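Local coordinates for protein GphF Dehydratase 1 (Archangium violaceum, PDB 6MBF) that probably dehydrates beta-hydroxyacyl intermediates and probably takes part in olefin rearrangement, as a dehydratase domain of the gephyronic acid polyketide synthase, at residues Glu178-Cys184 / Glu241-Arg247; Asp145-Leu151 / Ile169-Arg175; Ala62-Gly68 / Arg127-Arg131. Numbering follows the deposited sequence.

Contact 1 (Glu178-Cys184 / Glu241-Arg247); sequences EAIGHVC and EVRVHLR
Strands 178-184 and 241-247 pair antiparallel, their axes 4.6 Å apart at closest and 163° between directions, in unbroken register from E178 opposite R247 to C184 opposite E241. E178 (chi1 m, chi2 t) splits its carboxylate: OE1 accepts from H245 NE2 at 2.8 Å, and OE2 forms a salt bridge with R247 NE at 2.8 Å. A179 opens the hydrogen-bonded pairs, its N 3.1 Å from L246 O and its O 3.0 Å from L246 N. I180 pairs non-hydrogen-bonded with H245, its CA making a CA-H...O contact with V244 O at 3.1 Å. In this hotdog fold A179, V183 and L246 touch helix 200-214, with V242 and V244 on the same sheet face. G181 N donates to V244 O at 2.9 Å and G181 O accepts from V244 N at 2.8 Å. H182 (chi1 t) donates from NE2 to E241 OE2 at 2.7 Å. V183 N and O meet V242 O and N, each at 3.0 Å, and V183 CG2 lies 3.4 Å from V242 CG2.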
loop_
_atom_site.group_PDB
_atom_site.type_symbol
_atom_site.label_atom_id
_atom_site.label_comp_id
_atom_site.label_asym_id
_atom_site.label_seq_id
_atom_site.Cartn_x
_atom_site.Cartn_y
_atom_site.Cartn_z
ATOM N N GLU A 178 -17.382 -9.301 -5.748
ATOM C CA GLU A 178 -16.809 -8.222 -6.531
ATOM C C GLU A 178 -17.387 -6.884 -6.101
ATOM O O GLU A 178 -18.486 -6.796 -5.539
ATOM C CB GLU A 178 -17.056 -8.441 -8.028
ATOM C CG GLU A 178 -16.428 -9.716 -8.549
ATOM C CD GLU A 178 -16.451 -9.818 -10.068
ATOM O OE1 GLU A 178 -16.586 -8.769 -10.740
ATOM O OE2 GLU A 178 -16.326 -10.956 -10.583
ATOM N N ALA A 179 -16.620 -5.827 -6.361
ATOM C CA ALA A 179 -17.070 -4.489 -6.014
ATOM C C ALA A 179 -16.421 -3.484 -6.947
ATOM O O ALA A 179 -15.364 -3.736 -7.530
ATOM C CB ALA A 179 -16.751 -4.138 -4.558
ATOM N N ILE A 180 -17.069 -2.331 -7.076
ATOM C CA ILE A 180 -16.467 -1.160 -7.695
ATOM C C ILE A 180 -16.541 -0.018 -6.697
ATOM O O ILE A 180 -17.606 0.252 -6.125
ATOM C CB ILE A 180 -17.145 -0.783 -9.020
ATOM C CG1 ILE A 180 -16.848 -1.848 -10.070
ATOM C CG2 ILE A 180 -16.656 0.583 -9.493
ATOM C CD1 ILE A 180 -17.609 -1.627 -11.314
ATOM N N GLY A 181 -15.403 0.613 -6.458
ATOM C CA GLY A 181 -15.316 1.721 -5.537
ATOM C C GLY A 181 -14.804 2.943 -6.268
ATOM O O GLY A 181 -14.097 2.835 -7.272
ATOM N N HIS A 182 -15.198 4.105 -5.777
ATOM C CA HIS A 182 -14.688 5.388 -6.236
ATOM C C HIS A 182 -13.894 5.981 -5.079
ATOM O O HIS A 182 -14.454 6.198 -3.998
ATOM C CB HIS A 182 -15.844 6.300 -6.656
ATOM C CG HIS A 182 -15.429 7.697 -6.993
ATOM N ND1 HIS A 182 -16.269 8.779 -6.839
ATOM C CD2 HIS A 182 -14.264 8.191 -7.477
ATOM C CE1 HIS A 182 -15.643 9.879 -7.219
ATOM N NE2 HIS A 182 -14.426 9.548 -7.616
ATOM N N VAL A 183 -12.589 6.189 -5.282
ATOM C CA VAL A 183 -11.717 6.734 -4.251
ATOM C C VAL A 183 -11.127 8.039 -4.759
ATOM O O VAL A 183 -10.773 8.166 -5.938
ATOM C CB VAL A 183 -10.591 5.765 -3.796
ATOM C CG1 VAL A 183 -11.103 4.361 -3.592
ATOM C CG2 VAL A 183 -9.400 5.796 -4.705
ATOM N N CYS A 184 -11.032 9.013 -3.862
ATOM C CA CYS A 184 -10.572 10.340 -4.232
ATOM C C CYS A 184 -9.819 10.945 -3.061
ATOM O O CYS A 184 -10.320 10.956 -1.932
ATOM C CB CYS A 184 -11.755 11.223 -4.631
ATOM S SG CYS A 184 -11.280 12.787 -5.363
ATOM N N GLU A 241 -7.332 10.119 -8.023
ATOM C CA GLU A 241 -8.734 9.732 -8.061
ATOM C C GLU A 241 -8.874 8.573 -9.031
ATOM O O GLU A 241 -8.387 8.657 -10.165
ATOM C CB GLU A 241 -9.615 10.915 -8.488
ATOM C CG GLU A 241 -11.109 10.626 -8.447
ATOM C CD GLU A 241 -11.953 11.852 -8.763
ATOM O OE1 GLU A 241 -11.385 12.886 -9.184
ATOM O OE2 GLU A 241 -13.188 11.772 -8.607
ATOM N N VAL A 242 -9.511 7.483 -8.583
ATOM C CA VAL A 242 -9.720 6.313 -9.427
ATOM C C VAL A 242 -11.080 5.699 -9.134
ATOM O O VAL A 242 -11.694 5.941 -8.090
ATOM C CB VAL A 242 -8.646 5.208 -9.241
ATOM C CG1 VAL A 242 -7.252 5.693 -9.657
ATOM C CG2 VAL A 242 -8.648 4.700 -7.808
ATOM N N ARG A 243 -11.544 4.900 -10.080
ATOM C CA ARG A 243 -12.530 3.871 -9.809
ATOM C C ARG A 243 -11.794 2.541 -9.781
ATOM O O ARG A 243 -10.940 2.276 -10.631
ATOM C CB ARG A 243 -13.640 3.860 -10.860
ATOM C CG ARG A 243 -14.500 5.121 -10.837
ATOM C CD ARG A 243 -15.734 4.917 -11.712
ATOM N NE ARG A 243 -16.632 6.071 -11.682
ATOM C CZ ARG A 243 -16.563 7.103 -12.518
ATOM N NH1 ARG A 243 -15.634 7.147 -13.469
ATOM N NH2 ARG A 243 -17.425 8.103 -12.402
ATOM N N VAL A 244 -12.088 1.721 -8.785
ATOM C CA VAL A 244 -11.348 0.484 -8.583
ATOM C C VAL A 244 -12.319 -0.684 -8.653
ATOM O O VAL A 244 -13.382 -0.653 -8.024
ATOM C CB VAL A 244 -10.575 0.484 -7.251
ATOM C CG1 VAL A 244 -11.488 0.850 -6.075
ATOM C CG2 VAL A 244 -9.900 -0.867 -7.042
ATOM N N HIS A 245 -11.969 -1.691 -9.440
ATOM C CA HIS A 245 -12.686 -2.955 -9.444
ATOM C C HIS A 245 -11.883 -3.964 -8.632
ATOM O O HIS A 245 -10.668 -4.082 -8.813
ATOM C CB HIS A 245 -12.901 -3.448 -10.877
ATOM C CG HIS A 245 -13.577 -4.775 -10.958
ATOM N ND1 HIS A 245 -13.102 -5.802 -11.744
ATOM C CD2 HIS A 245 -14.673 -5.260 -10.326
ATOM C CE1 HIS A 245 -13.888 -6.856 -11.608
ATOM N NE2 HIS A 245 -14.845 -6.554 -10.751
ATOM N N LEU A 246 -12.548 -4.673 -7.720
ATOM C CA LEU A 246 -11.874 -5.671 -6.901
ATOM C C LEU A 246 -12.626 -6.991 -6.979
ATOM O O LEU A 246 -13.846 -7.017 -7.170
ATOM C CB LEU A 246 -11.752 -5.223 -5.432
ATOM C CG LEU A 246 -13.037 -5.210 -4.595
ATOM C CD1 LEU A 246 -13.293 -6.561 -3.910
ATOM C CD2 LEU A 246 -12.959 -4.142 -3.550
ATOM N N ARG A 247 -11.886 -8.088 -6.837
ATOM C CA ARG A 247 -12.485 -9.421 -6.806
ATOM C C ARG A 247 -11.832 -10.238 -5.698
ATOM O O ARG A 247 -10.626 -10.497 -5.734
ATOM C CB ARG A 247 -12.351 -10.137 -8.159
ATOM C CG ARG A 247 -12.876 -11.581 -8.125
ATOM C CD ARG A 247 -12.777 -12.293 -9.491
ATOM N NE ARG A 247 -13.583 -11.646 -10.524
ATOM C CZ ARG A 247 -13.112 -11.176 -11.679
ATOM N NH1 ARG A 247 -11.818 -11.272 -11.973
ATOM N NH2 ARG A 247 -13.941 -10.609 -12.549
#

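Contact 2 (Asp145-Leu151 / Ile169-Arg175); sequences DGEAVEL and IRHLERR
Only a short piece of beta ladder joins 145-151 to strand 169-175: E147 faces R174 as an antiparallel hydrogen-bonded pair (CA-CA 5.2 Å), and A148 faces E173 as a non-hydrogen-bonded pair (CA-CA 4.2 Å). End to end the segments run 138° apart, and 147-148 forms an outermost strand of the large hotdog sheet within this chain.

Among the backbone bonds, E147 N reaches R174 O at 2.8 Å, R174 N returns to E147 O at 2.9 Å, and V149 N meets L172 O at 2.8 Å. Beyond V149 N the two segments diverge, and a water bridges them, donating to V149 O at 2.8 Å and accepting from L172 N at 2.9 Å. On strand 169-175, R170 and H171 both face H182 in a classic beta bulge.

At the D145 end, side chains of strand 169-175 bind backbone atoms of 145-146. D145 has positive phi and psi (51/54), and the next amide, G146 N, donates to E173 OE2 at 2.7 Å; E173 (chi1 p) takes H171 NE2 on OE1 at 3.1 Å. R175 NH2 gives a hydrogen bond to D145 O at 2.6 Å and a long salt bridge to D145 OD2 at 3.6 Å.

Apolar contacts follow V149 and L151, which point toward the strand: V149 CB lies 4.0 Å from L172 CD2, L151 CD1 3.7 Å from I169 CG2 and L151 CD2 4.1 Å from L172 CB. E150 N-caps helix 151-158. Directional polar bonds thus fix the register of a short, exposed edge strand, while V149 and L151 bury aliphatic surface on I169 and L172 where the helix starts.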
loop_
_atom_site.group_PDB
_atom_site.type_symbol
_atom_site.label_atom_id
_atom_site.label_comp_id
_atom_site.label_asym_id
_atom_site.label_seq_id
_atom_site.Cartn_x
_atom_site.Cartn_y
_atom_site.Cartn_z
ATOM N N ASP A 145 -23.635 -2.891 -11.549
ATOM C CA ASP A 145 -25.006 -2.753 -11.062
ATOM C C ASP A 145 -25.125 -3.346 -9.658
ATOM O O ASP A 145 -25.939 -4.228 -9.383
ATOM C CB ASP A 145 -25.998 -3.399 -12.034
ATOM C CG ASP A 145 -27.443 -3.123 -11.667
ATOM O OD1 ASP A 145 -27.700 -2.129 -10.952
ATOM O OD2 ASP A 145 -28.320 -3.910 -12.087
ATOM N N GLY A 146 -24.258 -2.874 -8.766
ATOM C CA GLY A 146 -24.124 -3.469 -7.459
ATOM C C GLY A 146 -25.057 -2.859 -6.436
ATOM O O GLY A 146 -25.831 -1.941 -6.707
ATOM N N GLU A 147 -24.980 -3.410 -5.234
ATOM C CA GLU A 147 -25.685 -2.885 -4.079
ATOM C C GLU A 147 -24.752 -1.949 -3.325
ATOM O O GLU A 147 -23.601 -2.302 -3.056
ATOM C CB GLU A 147 -26.142 -4.035 -3.183
ATOM C CG GLU A 147 -26.778 -3.623 -1.875
ATOM C CD GLU A 147 -26.911 -4.793 -0.916
ATOM O OE1 GLU A 147 -26.182 -4.822 0.100
ATOM O OE2 GLU A 147 -27.731 -5.695 -1.190
ATOM N N ALA A 148 -25.241 -0.758 -2.994
ATOM C CA ALA A 148 -24.402 0.217 -2.311
ATOM C C ALA A 148 -23.968 -0.298 -0.943
ATOM O O ALA A 148 -24.763 -0.878 -0.196
ATOM C CB ALA A 148 -25.149 1.543 -2.167
ATOM N N VAL A 149 -22.689 -0.108 -0.629
ATOM C CA VAL A 149 -22.167 -0.361 0.708
ATOM C C VAL A 149 -22.240 0.934 1.504
ATOM O O VAL A 149 -21.774 1.985 1.046
ATOM C CB VAL A 149 -20.723 -0.894 0.652
ATOM C CG1 VAL A 149 -20.167 -1.051 2.061
ATOM C CG2 VAL A 149 -20.660 -2.223 -0.107
ATOM N N GLU A 150 -22.838 0.868 2.689
ATOM C CA GLU A 150 -22.981 2.047 3.538
ATOM C C GLU A 150 -21.630 2.338 4.182
ATOM O O GLU A 150 -21.197 1.621 5.091
ATOM C CB GLU A 150 -24.071 1.823 4.581
ATOM C CG GLU A 150 -24.790 3.098 5.028
ATOM C CD GLU A 150 -23.912 4.011 5.872
ATOM O OE1 GLU A 150 -23.315 4.962 5.318
ATOM O OE2 GLU A 150 -23.813 3.774 7.095
ATOM N N LEU A 151 -20.960 3.392 3.710
ATOM C CA LEU A 151 -19.569 3.615 4.096
ATOM C C LEU A 151 -19.424 4.294 5.452
ATOM O O LEU A 151 -18.404 4.097 6.119
ATOM C CB LEU A 151 -18.856 4.440 3.025
ATOM C CG LEU A 151 -18.553 3.690 1.727
ATOM C CD1 LEU A 151 -18.036 4.653 0.678
ATOM C CD2 LEU A 151 -17.564 2.552 1.979
ATOM N N ILE A 169 -12.679 6.486 0.433
ATOM C CA ILE A 169 -13.680 5.855 -0.430
ATOM C C ILE A 169 -14.912 6.746 -0.456
ATOM O O ILE A 169 -15.497 7.044 0.592
ATOM C CB ILE A 169 -14.048 4.444 0.058
ATOM C CG1 ILE A 169 -12.803 3.632 0.418
ATOM C CG2 ILE A 169 -14.852 3.682 -1.034
ATOM C CD1 ILE A 169 -13.139 2.324 1.114
ATOM N N ARG A 170 -15.299 7.188 -1.651
ATOM C CA ARG A 170 -16.492 8.011 -1.788
ATOM C C ARG A 170 -17.743 7.169 -1.986
ATOM O O ARG A 170 -18.786 7.457 -1.386
ATOM C CB ARG A 170 -16.329 8.990 -2.954
ATOM C CG ARG A 170 -15.128 9.906 -2.806
ATOM C CD ARG A 170 -15.031 10.436 -1.383
ATOM N NE ARG A 170 -13.719 11.002 -1.095
ATOM C CZ ARG A 170 -13.147 10.965 0.103
ATOM N NH1 ARG A 170 -11.952 11.505 0.282
ATOM N NH2 ARG A 170 -13.767 10.371 1.116
ATOM N N HIS A 171 -17.642 6.120 -2.799
ATOM C CA HIS A 171 -18.776 5.265 -3.121
ATOM C C HIS A 171 -18.256 3.847 -3.289
ATOM O O HIS A 171 -17.123 3.641 -3.728
ATOM C CB HIS A 171 -19.490 5.732 -4.398
ATOM C CG HIS A 171 -20.513 4.767 -4.914
ATOM N ND1 HIS A 171 -21.794 4.694 -4.408
ATOM C CD2 HIS A 171 -20.443 3.835 -5.896
ATOM C CE1 HIS A 171 -22.468 3.757 -5.052
ATOM N NE2 HIS A 171 -21.671 3.220 -5.962
ATOM N N LEU A 172 -19.085 2.869 -2.928
ATOM C CA LEU A 172 -18.700 1.471 -3.062
ATOM C C LEU A 172 -19.968 0.666 -3.292
ATOM O O LEU A 172 -20.943 0.837 -2.556
ATOM C CB LEU A 172 -17.951 0.967 -1.816
ATOM C CG LEU A 172 -17.450 -0.489 -1.854
ATOM C CD1 LEU A 172 -16.390 -0.708 -2.954
ATOM C CD2 LEU A 172 -16.902 -0.920 -0.505
ATOM N N GLU A 173 -19.963 -0.182 -4.316
ATOM C CA GLU A 173 -21.086 -1.076 -4.559
ATOM C C GLU A 173 -20.573 -2.486 -4.794
ATOM O O GLU A 173 -19.509 -2.680 -5.389
ATOM C CB GLU A 173 -21.935 -0.618 -5.748
ATOM C CG GLU A 173 -21.230 -0.649 -7.088
ATOM C CD GLU A 173 -22.109 -0.114 -8.195
ATOM O OE1 GLU A 173 -22.452 1.086 -8.142
ATOM O OE2 GLU A 173 -22.473 -0.892 -9.100
ATOM N N ARG A 174 -21.323 -3.472 -4.314
ATOM C CA ARG A 174 -20.861 -4.847 -4.377
ATOM C C ARG A 174 -21.872 -5.737 -5.086
ATOM O O ARG A 174 -23.068 -5.437 -5.163
ATOM C CB ARG A 174 -20.577 -5.402 -2.978
ATOM C CG ARG A 174 -21.805 -5.563 -2.090
ATOM C CD ARG A 174 -21.437 -6.284 -0.789
ATOM N NE ARG A 174 -20.806 -7.582 -1.039
ATOM C CZ ARG A 174 -20.123 -8.274 -0.129
ATOM N NH1 ARG A 174 -19.975 -7.793 1.099
ATOM N NH2 ARG A 174 -19.578 -9.444 -0.446
ATOM N N ARG A 175 -21.358 -6.840 -5.617
ATOM C CA ARG A 175 -22.184 -7.889 -6.207
ATOM C C ARG A 175 -21.405 -9.186 -6.081
ATOM O O ARG A 175 -20.327 -9.314 -6.667
ATOM C CB ARG A 175 -22.509 -7.586 -7.669
ATOM C CG ARG A 175 -23.059 -8.772 -8.434
ATOM C CD ARG A 175 -24.574 -8.821 -8.387
ATOM N NE ARG A 175 -25.181 -7.693 -9.086
ATOM C CZ ARG A 175 -26.467 -7.628 -9.419
ATOM N NH1 ARG A 175 -27.279 -8.632 -9.126
ATOM N NH2 ARG A 175 -26.941 -6.562 -10.052
HETATM O O HOH W 1 -21.213 3.663 -1.136
#

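Contact 3 (Ala62-Gly68 / Arg127-Arg131); sequences ASRLLPG and RIARR
R130 stretches its side chain, with all four chi angles near 180°, across the turn that ends helix 52-65, overlapping L66, P67 and G68. Its NH1 makes a weak hydrogen bond with S63 O at 2.8 Å and lies equally 2.8 Å from L66 O, while NH2 is hydrogen-bonded to the carbonyl of N69. G68 O and P67 C lie over one face of the guanidinium, and P67 O is 3.6 Å from R130 CD. The charged group thus gathers close to carbonyls around the helix C-terminus, although R130 NE is buried without a polar partner.

The backbone is helical through L65, closed by L66 N to A62 O at 3.1 Å; L66 (-100/143) and P67 (-75/157) then turn extended. G68 has phi/psi 153/169, angles at which a CB would press on the preceding carbonyl. Strand 127-131 is extended throughout, with I128 and R130 pointing toward the helix and A129 away.

Apolar contact continues beside the arginine, toward I128. A62 CB is 4.0 Å from I128 CB, and L66 (chi1 m, chi2 t) places CD1 3.9 Å from I128 CG1 and 3.5 Å from A129 CA.

This is helix-on-sheet packing of the hotdog fold: the last turn of helix 52-65 lies against the end of strand 121-131, which runs between strands 103-109 and 73-81, with F104 touching I128 and L74 touching both S63 and R130.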
loop_
_atom_site.group_PDB
_atom_site.type_symbol
_atom_site.label_atom_id
_atom_site.label_comp_id
_atom_site.label_asym_id
_atom_site.label_seq_id
_atom_site.Cartn_x
_atom_site.Cartn_y
_atom_site.Cartn_z
ATOM N N ALA A 62 11.914 1.502 -8.215
ATOM C CA ALA A 62 11.906 1.059 -9.608
ATOM C C ALA A 62 12.065 2.241 -10.553
ATOM O O ALA A 62 12.805 2.163 -11.544
ATOM C CB ALA A 62 10.612 0.308 -9.914
ATOM N N SER A 63 11.381 3.350 -10.257
ATOM C CA SER A 63 11.437 4.504 -11.145
ATOM C C SER A 63 12.835 5.105 -11.183
ATOM O O SER A 63 13.308 5.529 -12.246
ATOM C CB SER A 63 10.423 5.555 -10.706
ATOM O OG SER A 63 10.430 6.659 -11.599
ATOM N N ARG A 64 13.512 5.143 -10.041
ATOM C CA ARG A 64 14.793 5.831 -9.945
ATOM C C ARG A 64 15.979 4.946 -10.300
ATOM O O ARG A 64 17.000 5.461 -10.771
ATOM C CB ARG A 64 14.972 6.402 -8.536
ATOM C CG ARG A 64 13.993 7.520 -8.234
ATOM C CD ARG A 64 13.678 7.649 -6.736
ATOM N NE ARG A 64 12.857 8.827 -6.469
ATOM C CZ ARG A 64 11.553 8.906 -6.717
ATOM N NH1 ARG A 64 10.902 7.872 -7.238
ATOM N NH2 ARG A 64 10.894 10.026 -6.447
ATOM N N LEU A 65 15.878 3.633 -10.098
ATOM C CA LEU A 65 17.006 2.741 -10.349
ATOM C C LEU A 65 16.958 2.073 -11.712
ATOM O O LEU A 65 18.014 1.777 -12.282
ATOM C CB LEU A 65 17.069 1.640 -9.286
ATOM C CG LEU A 65 17.388 2.062 -7.858
ATOM C CD1 LEU A 65 17.418 0.848 -6.944
ATOM C CD2 LEU A 65 18.710 2.810 -7.813
ATOM N N LEU A 66 15.773 1.802 -12.226
ATOM C CA LEU A 66 15.700 0.962 -13.410
ATOM C C LEU A 66 15.517 1.804 -14.660
ATOM O O LEU A 66 14.805 2.816 -14.633
ATOM C CB LEU A 66 14.544 -0.031 -13.299
ATOM C CG LEU A 66 14.684 -1.023 -12.144
ATOM C CD1 LEU A 66 13.472 -1.920 -12.064
ATOM C CD2 LEU A 66 15.951 -1.856 -12.290
ATOM N N PRO A 67 16.143 1.400 -15.761
ATOM C CA PRO A 67 16.087 2.205 -16.982
ATOM C C PRO A 67 14.743 2.099 -17.683
ATOM O O PRO A 67 13.998 1.122 -17.540
ATOM C CB PRO A 67 17.186 1.591 -17.850
ATOM C CG PRO A 67 17.163 0.146 -17.459
ATOM C CD PRO A 67 16.901 0.148 -15.965
ATOM N N GLY A 68 14.458 3.122 -18.466
ATOM C CA GLY A 68 13.302 3.104 -19.340
ATOM C C GLY A 68 12.805 4.507 -19.603
ATOM O O GLY A 68 13.233 5.476 -18.978
ATOM N N ARG A 127 10.692 -7.908 -5.676
ATOM C CA ARG A 127 11.459 -7.649 -6.889
ATOM C C ARG A 127 10.844 -6.475 -7.631
ATOM O O ARG A 127 9.647 -6.213 -7.513
ATOM C CB ARG A 127 11.499 -8.880 -7.794
ATOM C CG ARG A 127 11.939 -10.133 -7.083
ATOM C CD ARG A 127 11.663 -11.365 -7.929
ATOM N NE ARG A 127 11.659 -12.579 -7.117
ATOM C CZ ARG A 127 12.755 -13.247 -6.775
ATOM N NH1 ARG A 127 13.945 -12.814 -7.169
ATOM N NH2 ARG A 127 12.664 -14.341 -6.035
ATOM N N ILE A 128 11.673 -5.747 -8.374
ATOM C CA ILE A 128 11.198 -4.595 -9.131
ATOM C C ILE A 128 11.553 -4.780 -10.600
ATOM O O ILE A 128 12.528 -5.455 -10.952
ATOM C CB ILE A 128 11.760 -3.257 -8.603
ATOM C CG1 ILE A 128 13.276 -3.341 -8.402
ATOM C CG2 ILE A 128 11.046 -2.832 -7.302
ATOM C CD1 ILE A 128 13.912 -1.999 -8.067
ATOM N N ALA A 129 10.743 -4.178 -11.460
ATOM C CA ALA A 129 10.967 -4.244 -12.897
ATOM C C ALA A 129 10.288 -3.047 -13.543
ATOM O O ALA A 129 9.541 -2.302 -12.903
ATOM C CB ALA A 129 10.458 -5.562 -13.486
ATOM N N ARG A 130 10.563 -2.878 -14.832
ATOM C CA ARG A 130 10.035 -1.778 -15.616
ATOM C C ARG A 130 9.844 -2.291 -17.034
ATOM O O ARG A 130 10.707 -3.001 -17.557
ATOM C CB ARG A 130 10.994 -0.587 -15.572
ATOM C CG ARG A 130 10.410 0.725 -15.998
ATOM C CD ARG A 130 11.211 1.837 -15.363
ATOM N NE ARG A 130 10.931 3.124 -15.976
ATOM C CZ ARG A 130 11.492 4.258 -15.587
ATOM N NH1 ARG A 130 12.352 4.255 -14.575
ATOM N NH2 ARG A 130 11.187 5.395 -16.195
ATOM N N ARG A 131 8.711 -1.958 -17.643
ATOM C CA ARG A 131 8.383 -2.478 -18.964
ATOM C C ARG A 131 7.770 -1.375 -19.811
ATOM O O ARG A 131 6.993 -0.559 -19.310
ATOM C CB ARG A 131 7.412 -3.664 -18.870
ATOM C CG ARG A 131 7.061 -4.276 -20.212
ATOM C CD ARG A 131 6.100 -5.446 -20.082
ATOM N NE ARG A 131 4.737 -5.029 -19.770
ATOM C CZ ARG A 131 4.149 -5.233 -18.596
ATOM N NH1 ARG A 131 4.811 -5.848 -17.630
ATOM N NH2 ARG A 131 2.903 -4.827 -18.392
#

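Overall arrangement
Along the chain the contacts come in series: contact 3 closes before contact 2 opens, and contact 2 before contact 1. All reach one long antiparallel sheet, consistent with the double hotdog of polyketide synthase dehydratases. Contacts 1 and 2 are neighbours, centres 9 Å apart: strands 169-175 and 178-184 are consecutive and adjacent, so that the sheet order 241-248, 178-184, 169-175, 147-148 passes through both. Helix 200-214 packs on side chains of each. Contact 3 lies in the other hotdog, with helix 52-65; its centre is 26 Å from that of contact 1 and 35 Å from that of contact 2, which lies on the opposite side of the chain's centre. Together they sample both halves of the continuous sheet.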